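Local coordinates for protein purine nucleosidase, (IunH-1) (Sulfolobus solfataricus, PDB 3T8J) that belongs to the nucleosidase (IunH) family of alpha/beta proteins and holds a sodium ion at a metal site near its central sheet, at residues P59-A64 / K95-H100; K99-A104 / L124-L129; W145-A150 / A239-I244; R253-F258 / I291-N296. All blocks are in the same frame, centred on the assembly; numbering follows the deposited sequence. Where two conformers were deposited one is given.

Contact 1 (P59-A64 / K95-H100); sequences PVYPGA and KAQEKH
Gln97 lies against Tyr61 where the loop before helix 101-111 runs beside strand 60-62. This is an outermost strand of the mixed sheet at the centre of this alpha/beta nucleosidase fold. Gln97 CG sits over one face of the Tyr61 ring, shifted toward the rim. The CH-pi distance from Gln97 CG to the centroid of the Tyr61 ring is 3.9 Å. The amide plane of Gln97 is turned 62° from that ring. Gln97 CG is anti to its own carbonyl carbon (chi1 -56°), and this puts it within 3.7 Å of Pro59 CB as well. The Tyr61 ring is also met in its plane, where Lys99 O comes to 3.5 Å from CD1 of Tyr61. The backbones share one direct hydrogen bond, from Gln97 N to Val60 O at 2.9 Å. Water 1 adds a bridge. It accepts from Val60 N and from Gln97 NE2 and donates to Lys95 O, which helps to fix the amide. Pro62 CG packs on Ala96 CB at 3.7 Å, and helix 40-53 touches Val60, Pro62 and Ala96. At the far end the His100 ring takes Gly63 CA over one face, with 4.0 Å from Gly63 CA to the His100 ring centroid. Leu133 of the second subunit also packs on this histidine. The His100 backbone joins in too: its CA makes a C-H...O contact of 3.6 Å with Pro62 O.

Contact 2 (K99-A104 / L124-L129); sequences KHAALA and LTNLAL
His100 CG is anti to its backbone N (chi1 -165°), while Asn126 CG is anti to its carbonyl carbon (chi1 -70°), and the two side chains meet between the starts of helices 101-111 and 125-133. His100 CE1 lies 3.9 Å from Asn126 OD1, with the ring and amide planes 86° apart. The rest is alanine packing. Ala101 CB rests on Asn126 ND2 at 3.7 Å, and Ala102 CB meets Leu129 CB at 3.9 Å. These small side chains let the helices come close, with 5.3 Å between Ala102 CA and Asn126 CA. Leu129 was modelled in two conformers, so the approach of its CD2 to the His100 ring is less certain. Leu129 also packs on Leu129 of the second subunit, so the contact borders a subunit interface. His100 is the N-cap of its helix: Ala102 N donates to His100 ND1 at 2.9 Å, in the plane of the ring. The Asn126 amide is held at both ends, with OD1 accepting from Ala64 N and ND2 donating to Asp7 OD1 and Ile33 O. Thus both buried amide atoms are satisfied and the amide cannot readily flip. An accepting ND1 carries no proton, which makes the NE2-protonated tautomer of His100 likely.

Contact 3 (W145-A150 / A239-I244); sequences WVMGGA and AITTAI
Met147 and Thr241 face each other where strand 145-147 and helix 239-244 run nearly antiparallel, with 162° between their directions and a closest axis approach of 8.4 Å. Their CA atoms are 6.0 Å apart. Thr241 carries most of the contact with its two branches. Its OG1 is anti to the carbonyl carbon (chi1 -58°) and touches two methylene carbons of the methionine. Thr241 OG1 is 3.4 Å from Met147 CB and also 3.4 Å from Met147 CG. These are packing contacts with carbon atoms; the hydroxyl itself is hydrogen-bonded to Pro237 O of its own helix. The methyl branch touches the strand backbone: Thr241 CG2 is 4.1 Å from Val146 C, and it is 4.3 Å from Trp145 CB. Met147 crosses Thr241 at about a right angle, and bends at chi2 and chi3 lead its end away from the helix. One turn on, Ile244 CG2 packs on Trp145 CZ3 at 4.2 Å. The indole NE1 is held by Glu117 OE1. Leu119 and Ile185, from the strands flanking 141-147, also touch Thr241. The contact is wholly buried. The Met147 side chain lies about 7 Å from the bound sodium ion, which is held by Asp9, Asp14, Ile121 and Ser122. A helix laid antiparallel over the parallel strands of a central sheet is the usual packing of an alpha/beta fold.

Contact 4 (R253-F258 / I291-N296); sequences RREKRF and IVYEIN
Ile291 and Glu255 form a doubly bonded antiparallel pair: Ile291 N donates to Glu255 O at 2.8 Å and Glu255 N to Ile291 O at 3.0 Å. Tyr293 N adds a bond to Arg253 O at 2.9 Å. The bond from Arg253 N to Glu294 O is weak. Arg253 pairs with Glu294 but Arg254 pairs with Val292, so a beta bulge leaves Tyr293 as the extra residue. Arg253, Glu255 and Glu294 form a salt-bridge network beside it. Arg253 NE meets Glu255 OE2 at 3.2 Å, in the guanidinium plane and on the anti lone pair of the oxygen. Glu294 OE2 makes a long salt bridge to Arg253 NH1, at 3.9 Å. The Arg253 guanidinium lies flat on Tyr293, with the planes 17° apart and the centres of the Arg253 and Tyr293 groups separated by 4.5 Å. Arg257 is extended and gives a weak bond from NH1 to Tyr293 OH at 3.0 Å, its guanidinium turned 69° from the ring. Glu255 CG packs on Tyr293 CD1 at 3.6 Å and also over the centre of the Arg257 guanidinium. On the other face of the sheet Arg254 NH1 forms a salt bridge with Glu290, and Val292 packs on strand 182-185. Two arginines thus approach one tyrosine, and the carboxylates of Glu255 and Glu294 probably offset part of the charge of Arg253.

How the contacts relate
From the N terminus, contact 1 closes the first loop, bringing the chain back to edge strand 60-62. Contact 2 opens on Lys99 and His100, where contact 1 ends, and joins helix 101-111 to helix 125-133. The two touch directly: Ala101 N probably hydrogen-bonds to Pro62 O. Contact 3 comes next and spans the longest loop, tying strand 141-147 to helix 237-246. Contact 4 then pairs strands 251-261 and 289-295. Contacts 3 and 4 meet through Ile240 and Ile244 on Ile295. Contacts 1 and 2 overlap at the shared residues; contacts 3 and 4 follow in series, and none nests in another. Contacts 1 and 4 lie on opposite sides of the chain's centre, about 33 Å apart between centres, yet both reach the same sheet.

Contact 1 (P59-A64 / K95-H100)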
# COMPACT_ATOMS: atom_id res chain seq x y z
N PRO A 59 6.38 -41.54 -3.43
CA PRO A 59 7.31 -40.68 -2.72
C PRO A 59 6.68 -39.40 -2.18
O PRO A 59 5.82 -38.79 -2.85
CB PRO A 59 8.37 -40.34 -3.76
CG PRO A 59 7.63 -40.48 -5.08
CD PRO A 59 6.68 -41.61 -4.88
N VAL A 60 7.09 -39.03 -0.97
CA VAL A 60 6.70 -37.80 -0.30
C VAL A 60 7.91 -36.86 -0.24
O VAL A 60 8.95 -37.19 0.32
CB VAL A 60 6.16 -38.07 1.14
CG1 VAL A 60 5.83 -36.77 1.84
CG2 VAL A 60 4.94 -39.02 1.04
N TYR A 61 7.77 -35.70 -0.90
CA TYR A 61 8.83 -34.71 -0.96
C TYR A 61 8.50 -33.49 -0.10
O TYR A 61 7.60 -32.70 -0.43
CB TYR A 61 9.02 -34.25 -2.43
CG TYR A 61 9.47 -35.32 -3.38
CD1 TYR A 61 10.81 -35.65 -3.51
CD2 TYR A 61 8.55 -36.01 -4.20
CE1 TYR A 61 11.22 -36.63 -4.33
CE2 TYR A 61 8.98 -36.99 -5.07
CZ TYR A 61 10.31 -37.31 -5.14
OH TYR A 61 10.77 -38.31 -5.99
N PRO A 62 9.25 -33.31 1.00
CA PRO A 62 9.06 -32.10 1.78
C PRO A 62 9.47 -30.87 0.98
O PRO A 62 10.54 -30.85 0.37
CB PRO A 62 9.98 -32.32 3.00
CG PRO A 62 10.12 -33.83 3.09
CD PRO A 62 10.26 -34.19 1.62
N GLY A 63 8.65 -29.83 1.03
CA GLY A 63 8.93 -28.58 0.32
C GLY A 63 9.12 -27.41 1.26
O GLY A 63 9.73 -27.53 2.35
N ALA A 64 8.61 -26.25 0.86
CA ALA A 64 8.71 -25.05 1.67
C ALA A 64 8.07 -25.22 3.05
O ALA A 64 6.96 -25.71 3.14
CB ALA A 64 8.05 -23.87 0.95
N LYS A 95 9.64 -43.29 4.89
CA LYS A 95 10.44 -42.10 5.20
C LYS A 95 10.30 -41.08 4.07
O LYS A 95 10.17 -41.46 2.89
CB LYS A 95 11.91 -42.47 5.38
CG LYS A 95 12.20 -43.44 6.57
CD LYS A 95 13.66 -43.88 6.56
CE LYS A 95 13.98 -44.86 7.70
NZ LYS A 95 15.21 -45.66 7.42
N ALA A 96 10.35 -39.80 4.42
CA ALA A 96 10.34 -38.72 3.42
C ALA A 96 11.57 -38.78 2.53
O ALA A 96 12.65 -39.22 2.94
CB ALA A 96 10.28 -37.37 4.12
N GLN A 97 11.41 -38.35 1.27
CA GLN A 97 12.52 -38.15 0.38
C GLN A 97 13.37 -36.97 0.85
O GLN A 97 12.88 -36.09 1.54
CB GLN A 97 12.02 -37.88 -1.05
CG GLN A 97 11.10 -38.96 -1.63
CD GLN A 97 11.77 -40.30 -1.76
OE1 GLN A 97 12.87 -40.42 -2.34
NE2 GLN A 97 11.11 -41.34 -1.25
N GLU A 98 14.62 -36.93 0.41
CA GLU A 98 15.52 -35.79 0.73
C GLU A 98 15.35 -34.59 -0.20
O GLU A 98 15.45 -33.44 0.23
CB GLU A 98 16.98 -36.24 0.72
CG GLU A 98 17.29 -37.38 1.65
CD GLU A 98 17.77 -36.90 3.00
OE1 GLU A 98 17.27 -35.84 3.47
OE2 GLU A 98 18.66 -37.57 3.58
N LYS A 99 15.03 -34.85 -1.46
CA LYS A 99 14.92 -33.80 -2.47
C LYS A 99 13.77 -32.83 -2.18
O LYS A 99 12.69 -33.26 -1.81
CB LYS A 99 14.70 -34.46 -3.84
CG LYS A 99 14.67 -33.51 -5.00
CD LYS A 99 14.48 -34.27 -6.34
CE LYS A 99 15.69 -35.07 -6.74
NZ LYS A 99 16.82 -34.19 -7.21
N HIS A 100 14.02 -31.53 -2.35
CA HIS A 100 13.01 -30.50 -2.17
C HIS A 100 11.88 -30.71 -3.17
O HIS A 100 12.13 -30.98 -4.34
CB HIS A 100 13.63 -29.10 -2.39
CG HIS A 100 12.80 -27.96 -1.89
ND1 HIS A 100 11.61 -27.57 -2.48
CD2 HIS A 100 13.00 -27.09 -0.87
CE1 HIS A 100 11.12 -26.53 -1.84
NE2 HIS A 100 11.94 -26.23 -0.84
O HOH W 1 8.86 -40.98 0.51
O HOH W 2 13.04 -31.84 1.20

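Contact 2 (K99-A104 / L124-L129)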
# COMPACT_ATOMS: atom_id res chain seq x y z
N LYS A 99 15.03 -34.85 -1.46
CA LYS A 99 14.92 -33.80 -2.47
C LYS A 99 13.77 -32.83 -2.18
O LYS A 99 12.69 -33.26 -1.81
CB LYS A 99 14.70 -34.46 -3.84
CG LYS A 99 14.67 -33.51 -5.00
CD LYS A 99 14.48 -34.27 -6.34
CE LYS A 99 15.69 -35.07 -6.74
NZ LYS A 99 16.82 -34.19 -7.21
N HIS A 100 14.02 -31.53 -2.35
CA HIS A 100 13.01 -30.50 -2.17
C HIS A 100 11.88 -30.71 -3.17
O HIS A 100 12.13 -30.98 -4.34
CB HIS A 100 13.63 -29.10 -2.39
CG HIS A 100 12.80 -27.96 -1.89
ND1 HIS A 100 11.61 -27.57 -2.48
CD2 HIS A 100 13.00 -27.09 -0.87
CE1 HIS A 100 11.12 -26.53 -1.84
NE2 HIS A 100 11.94 -26.23 -0.84
N ALA A 101 10.64 -30.57 -2.70
CA ALA A 101 9.46 -30.64 -3.56
C ALA A 101 9.59 -29.84 -4.85
O ALA A 101 9.15 -30.31 -5.89
CB ALA A 101 8.22 -30.17 -2.81
N ALA A 102 10.14 -28.63 -4.79
CA ALA A 102 10.21 -27.80 -6.04
C ALA A 102 11.06 -28.47 -7.13
O ALA A 102 10.70 -28.43 -8.33
CB ALA A 102 10.73 -26.40 -5.73
N LEU A 103 12.16 -29.11 -6.74
CA LEU A 103 13.00 -29.84 -7.66
C LEU A 103 12.32 -31.13 -8.17
O LEU A 103 12.43 -31.48 -9.36
CB LEU A 103 14.38 -30.10 -7.04
CG LEU A 103 15.11 -28.84 -6.54
CD1 LEU A 103 16.43 -29.23 -5.86
CD2 LEU A 103 15.33 -27.81 -7.65
N ALA A 104 11.58 -31.82 -7.29
CA ALA A 104 10.80 -32.98 -7.70
C ALA A 104 9.72 -32.63 -8.72
O ALA A 104 9.49 -33.36 -9.68
CB ALA A 104 10.18 -33.68 -6.47
N LEU A 124 0.55 -22.08 -2.27
CA LEU A 124 1.14 -22.33 -3.58
C LEU A 124 2.68 -22.21 -3.66
O LEU A 124 3.29 -22.18 -4.74
CB LEU A 124 0.44 -21.43 -4.60
CG LEU A 124 -1.03 -21.80 -4.91
CD1 LEU A 124 -1.77 -20.65 -5.65
CD2 LEU A 124 -1.15 -23.05 -5.75
N THR A 125 3.33 -22.20 -2.50
CA THR A 125 4.77 -21.95 -2.41
C THR A 125 5.62 -22.92 -3.25
O THR A 125 6.57 -22.49 -3.88
CB THR A 125 5.21 -21.92 -0.92
OG1 THR A 125 4.27 -21.15 -0.17
CG2 THR A 125 6.60 -21.30 -0.81
N ASN A 126 5.33 -24.23 -3.20
CA ASN A 126 6.16 -25.19 -3.94
C ASN A 126 6.03 -25.02 -5.45
O ASN A 126 7.02 -25.12 -6.17
CB ASN A 126 5.82 -26.64 -3.58
CG ASN A 126 6.25 -27.00 -2.18
OD1 ASN A 126 7.23 -26.48 -1.69
ND2 ASN A 126 5.52 -27.93 -1.56
N LEU A 127 4.79 -24.80 -5.92
CA LEU A 127 4.59 -24.63 -7.38
C LEU A 127 5.26 -23.34 -7.84
O LEU A 127 5.83 -23.30 -8.95
CB LEU A 127 3.11 -24.68 -7.75
CG LEU A 127 2.76 -24.58 -9.24
CD1 LEU A 127 3.36 -25.75 -9.99
CD2 LEU A 127 1.24 -24.55 -9.43
N ALA A 128 5.16 -22.27 -7.06
CA ALA A 128 5.84 -21.02 -7.39
C ALA A 128 7.35 -21.21 -7.47
O ALA A 128 7.97 -20.73 -8.42
CB ALA A 128 5.48 -19.90 -6.39
N LEU A 129 7.95 -21.86 -6.48
CA LEU A 129 9.40 -22.09 -6.48
C LEU A 129 9.83 -22.94 -7.69
O LEU A 129 10.84 -22.64 -8.32
CB LEU A 129 9.86 -22.69 -5.14
CG LEU A 129 11.37 -22.66 -4.87
CD1 LEU A 129 12.00 -21.32 -5.22
CD2 LEU A 129 11.64 -23.01 -3.41

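Contact 3 (W145-A150 / A239-I244)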
# COMPACT_ATOMS: atom_id res chain seq x y z
N TRP A 145 -5.26 -27.66 -10.80
CA TRP A 145 -6.55 -27.63 -10.12
C TRP A 145 -6.33 -26.98 -8.75
O TRP A 145 -5.65 -27.54 -7.92
CB TRP A 145 -7.07 -29.06 -9.95
CG TRP A 145 -7.23 -29.86 -11.23
CD1 TRP A 145 -6.33 -30.76 -11.77
CD2 TRP A 145 -8.36 -29.85 -12.10
NE1 TRP A 145 -6.86 -31.31 -12.91
CE2 TRP A 145 -8.09 -30.76 -13.15
CE3 TRP A 145 -9.57 -29.16 -12.11
CZ2 TRP A 145 -8.99 -30.98 -14.18
CZ3 TRP A 145 -10.47 -29.39 -13.14
CH2 TRP A 145 -10.16 -30.28 -14.17
N VAL A 146 -6.85 -25.78 -8.59
CA VAL A 146 -6.57 -24.95 -7.40
C VAL A 146 -7.78 -24.90 -6.49
O VAL A 146 -8.88 -24.52 -6.92
CB VAL A 146 -6.21 -23.50 -7.82
CG1 VAL A 146 -6.06 -22.59 -6.58
CG2 VAL A 146 -4.92 -23.46 -8.64
N MET A 147 -7.60 -25.30 -5.23
CA MET A 147 -8.57 -24.97 -4.19
C MET A 147 -8.05 -23.65 -3.61
O MET A 147 -6.94 -23.61 -3.03
CB MET A 147 -8.66 -26.02 -3.09
CG MET A 147 -9.84 -25.81 -2.14
SD MET A 147 -9.54 -24.44 -0.96
CE MET A 147 -11.10 -23.56 -1.06
N GLY A 148 -8.80 -22.57 -3.80
CA GLY A 148 -8.35 -21.30 -3.27
C GLY A 148 -9.28 -20.17 -3.58
O GLY A 148 -10.06 -20.24 -4.51
N GLY A 149 -9.17 -19.12 -2.79
CA GLY A 149 -9.84 -17.87 -3.00
C GLY A 149 -11.21 -17.74 -2.38
O GLY A 149 -11.81 -18.71 -1.88
N ALA A 150 -11.69 -16.51 -2.42
CA ALA A 150 -13.05 -16.14 -2.01
C ALA A 150 -13.52 -15.09 -3.00
O ALA A 150 -13.09 -13.93 -2.98
CB ALA A 150 -13.06 -15.64 -0.55
N ALA A 239 -11.76 -31.97 -1.10
CA ALA A 239 -12.39 -33.14 -1.69
C ALA A 239 -13.32 -32.78 -2.85
O ALA A 239 -13.41 -33.52 -3.82
CB ALA A 239 -13.13 -33.95 -0.59
N ILE A 240 -13.98 -31.62 -2.77
CA ILE A 240 -14.77 -31.12 -3.90
C ILE A 240 -13.87 -30.78 -5.09
O ILE A 240 -14.18 -31.14 -6.25
CB ILE A 240 -15.66 -29.92 -3.50
CG1 ILE A 240 -16.83 -30.39 -2.64
CG2 ILE A 240 -16.21 -29.21 -4.76
CD1 ILE A 240 -17.63 -29.24 -1.97
N THR A 241 -12.74 -30.10 -4.83
CA THR A 241 -11.79 -29.77 -5.88
C THR A 241 -11.32 -31.04 -6.59
O THR A 241 -11.29 -31.12 -7.81
CB THR A 241 -10.59 -29.00 -5.33
OG1 THR A 241 -11.06 -27.81 -4.66
CG2 THR A 241 -9.58 -28.63 -6.44
N THR A 242 -10.97 -32.04 -5.79
CA THR A 242 -10.49 -33.32 -6.28
C THR A 242 -11.56 -34.07 -7.09
O THR A 242 -11.29 -34.65 -8.14
CB THR A 242 -9.99 -34.20 -5.10
OG1 THR A 242 -9.01 -33.47 -4.34
CG2 THR A 242 -9.36 -35.50 -5.59
N ALA A 243 -12.79 -34.05 -6.58
CA ALA A 243 -13.91 -34.72 -7.25
C ALA A 243 -14.14 -34.10 -8.63
O ALA A 243 -14.40 -34.82 -9.59
CB ALA A 243 -15.20 -34.67 -6.39
N ILE A 244 -14.06 -32.77 -8.72
CA ILE A 244 -14.22 -32.07 -10.00
C ILE A 244 -13.04 -32.42 -10.93
O ILE A 244 -13.21 -32.61 -12.15
CB ILE A 244 -14.34 -30.55 -9.79
CG1 ILE A 244 -15.67 -30.20 -9.13
CG2 ILE A 244 -14.18 -29.79 -11.11
CD1 ILE A 244 -15.67 -28.78 -8.57

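Contact 4 (R253-F258 / I291-N296)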
# COMPACT_ATOMS: atom_id res chain seq x y z
N ARG A 253 -21.55 -24.88 -12.98
CA ARG A 253 -21.39 -23.56 -13.56
C ARG A 253 -19.91 -23.13 -13.46
O ARG A 253 -19.31 -23.24 -12.40
CB ARG A 253 -22.25 -22.54 -12.82
CG ARG A 253 -22.36 -21.21 -13.53
CD ARG A 253 -23.20 -20.20 -12.71
NE ARG A 253 -22.55 -18.93 -12.87
CZ ARG A 253 -22.37 -17.99 -11.96
NH1 ARG A 253 -22.82 -18.09 -10.70
NH2 ARG A 253 -21.73 -16.90 -12.33
N ARG A 254 -19.34 -22.70 -14.58
CA ARG A 254 -17.96 -22.20 -14.64
C ARG A 254 -17.91 -20.89 -15.44
O ARG A 254 -18.70 -20.72 -16.38
CB ARG A 254 -17.04 -23.23 -15.33
CG ARG A 254 -17.06 -24.63 -14.72
CD ARG A 254 -15.84 -25.42 -15.16
NE ARG A 254 -16.00 -26.86 -15.08
CZ ARG A 254 -15.03 -27.75 -15.30
NH1 ARG A 254 -13.80 -27.35 -15.63
NH2 ARG A 254 -15.30 -29.05 -15.22
N GLU A 255 -16.99 -20.00 -15.09
CA GLU A 255 -16.75 -18.76 -15.84
C GLU A 255 -15.26 -18.52 -15.98
O GLU A 255 -14.52 -18.65 -15.01
CB GLU A 255 -17.31 -17.54 -15.08
CG GLU A 255 -18.76 -17.67 -14.60
CD GLU A 255 -19.79 -17.63 -15.71
OE1 GLU A 255 -19.46 -17.28 -16.88
OE2 GLU A 255 -20.97 -17.94 -15.41
N LYS A 256 -14.80 -18.13 -17.15
CA LYS A 256 -13.41 -17.74 -17.30
C LYS A 256 -13.30 -16.24 -17.02
O LYS A 256 -13.93 -15.42 -17.69
CB LYS A 256 -12.91 -18.06 -18.71
CG LYS A 256 -12.77 -19.55 -18.96
CD LYS A 256 -12.08 -19.85 -20.30
CE LYS A 256 -11.81 -21.34 -20.47
NZ LYS A 256 -11.18 -21.65 -21.80
N ARG A 257 -12.48 -15.89 -16.03
CA ARG A 257 -12.38 -14.52 -15.56
C ARG A 257 -10.94 -14.12 -15.30
O ARG A 257 -10.05 -14.97 -15.37
CB ARG A 257 -13.29 -14.35 -14.33
CG ARG A 257 -14.74 -14.16 -14.81
CD ARG A 257 -15.79 -14.15 -13.75
NE ARG A 257 -17.11 -13.98 -14.32
CZ ARG A 257 -18.26 -14.02 -13.63
NH1 ARG A 257 -18.26 -14.22 -12.32
NH2 ARG A 257 -19.41 -13.82 -14.26
N PHE A 258 -10.70 -12.83 -15.02
CA PHE A 258 -9.38 -12.32 -14.71
C PHE A 258 -9.26 -12.12 -13.19
O PHE A 258 -10.01 -11.31 -12.61
CB PHE A 258 -9.09 -11.01 -15.46
CG PHE A 258 -7.76 -10.38 -15.10
CD1 PHE A 258 -6.58 -11.02 -15.40
CD2 PHE A 258 -7.71 -9.14 -14.49
CE1 PHE A 258 -5.36 -10.46 -15.07
CE2 PHE A 258 -6.50 -8.57 -14.16
CZ PHE A 258 -5.33 -9.23 -14.44
N ILE A 291 -13.22 -20.37 -13.17
CA ILE A 291 -13.70 -20.43 -11.79
C ILE A 291 -14.99 -21.25 -11.72
O ILE A 291 -15.91 -21.05 -12.50
CB ILE A 291 -13.94 -19.00 -11.23
CG1 ILE A 291 -12.70 -18.13 -11.41
CG2 ILE A 291 -14.46 -19.07 -9.77
CD1 ILE A 291 -12.84 -16.66 -10.87
N VAL A 292 -15.05 -22.18 -10.75
CA VAL A 292 -16.26 -22.97 -10.51
C VAL A 292 -17.17 -22.22 -9.55
O VAL A 292 -16.75 -21.86 -8.44
CB VAL A 292 -15.90 -24.36 -9.94
CG1 VAL A 292 -17.17 -25.13 -9.53
CG2 VAL A 292 -15.05 -25.14 -10.96
N TYR A 293 -18.41 -21.96 -9.97
CA TYR A 293 -19.37 -21.21 -9.17
C TYR A 293 -20.49 -22.07 -8.57
O TYR A 293 -21.14 -21.63 -7.62
CB TYR A 293 -19.97 -20.05 -9.99
CG TYR A 293 -19.06 -18.83 -10.09
CD1 TYR A 293 -18.15 -18.65 -11.14
CD2 TYR A 293 -19.08 -17.86 -9.10
CE1 TYR A 293 -17.32 -17.51 -11.19
CE2 TYR A 293 -18.26 -16.72 -9.15
CZ TYR A 293 -17.36 -16.57 -10.19
OH TYR A 293 -16.55 -15.43 -10.21
N GLU A 294 -20.73 -23.26 -9.12
CA GLU A 294 -21.76 -24.18 -8.62
C GLU A 294 -21.34 -25.65 -8.86
O GLU A 294 -20.58 -25.93 -9.81
CB GLU A 294 -23.11 -23.93 -9.32
CG GLU A 294 -23.70 -22.51 -9.19
CD GLU A 294 -25.01 -22.32 -9.96
OE1 GLU A 294 -25.77 -23.29 -10.13
OE2 GLU A 294 -25.26 -21.17 -10.39
N ILE A 295 -21.82 -26.55 -8.00
CA ILE A 295 -21.63 -27.99 -8.15
C ILE A 295 -22.97 -28.74 -7.99
O ILE A 295 -23.96 -28.18 -7.53
CB ILE A 295 -20.58 -28.60 -7.15
CG1 ILE A 295 -21.15 -28.77 -5.74
CG2 ILE A 295 -19.29 -27.74 -7.10
CD1 ILE A 295 -20.34 -29.66 -4.87
N ASN A 296 -22.95 -29.99 -8.42
CA ASN A 296 -24.03 -30.95 -8.17
C ASN A 296 -23.71 -31.69 -6.87
O ASN A 296 -22.84 -32.57 -6.85
CB ASN A 296 -24.15 -31.92 -9.36
CG ASN A 296 -25.34 -32.86 -9.23
OD1 ASN A 296 -25.64 -33.38 -8.16
ND2 ASN A 296 -26.03 -33.09 -10.35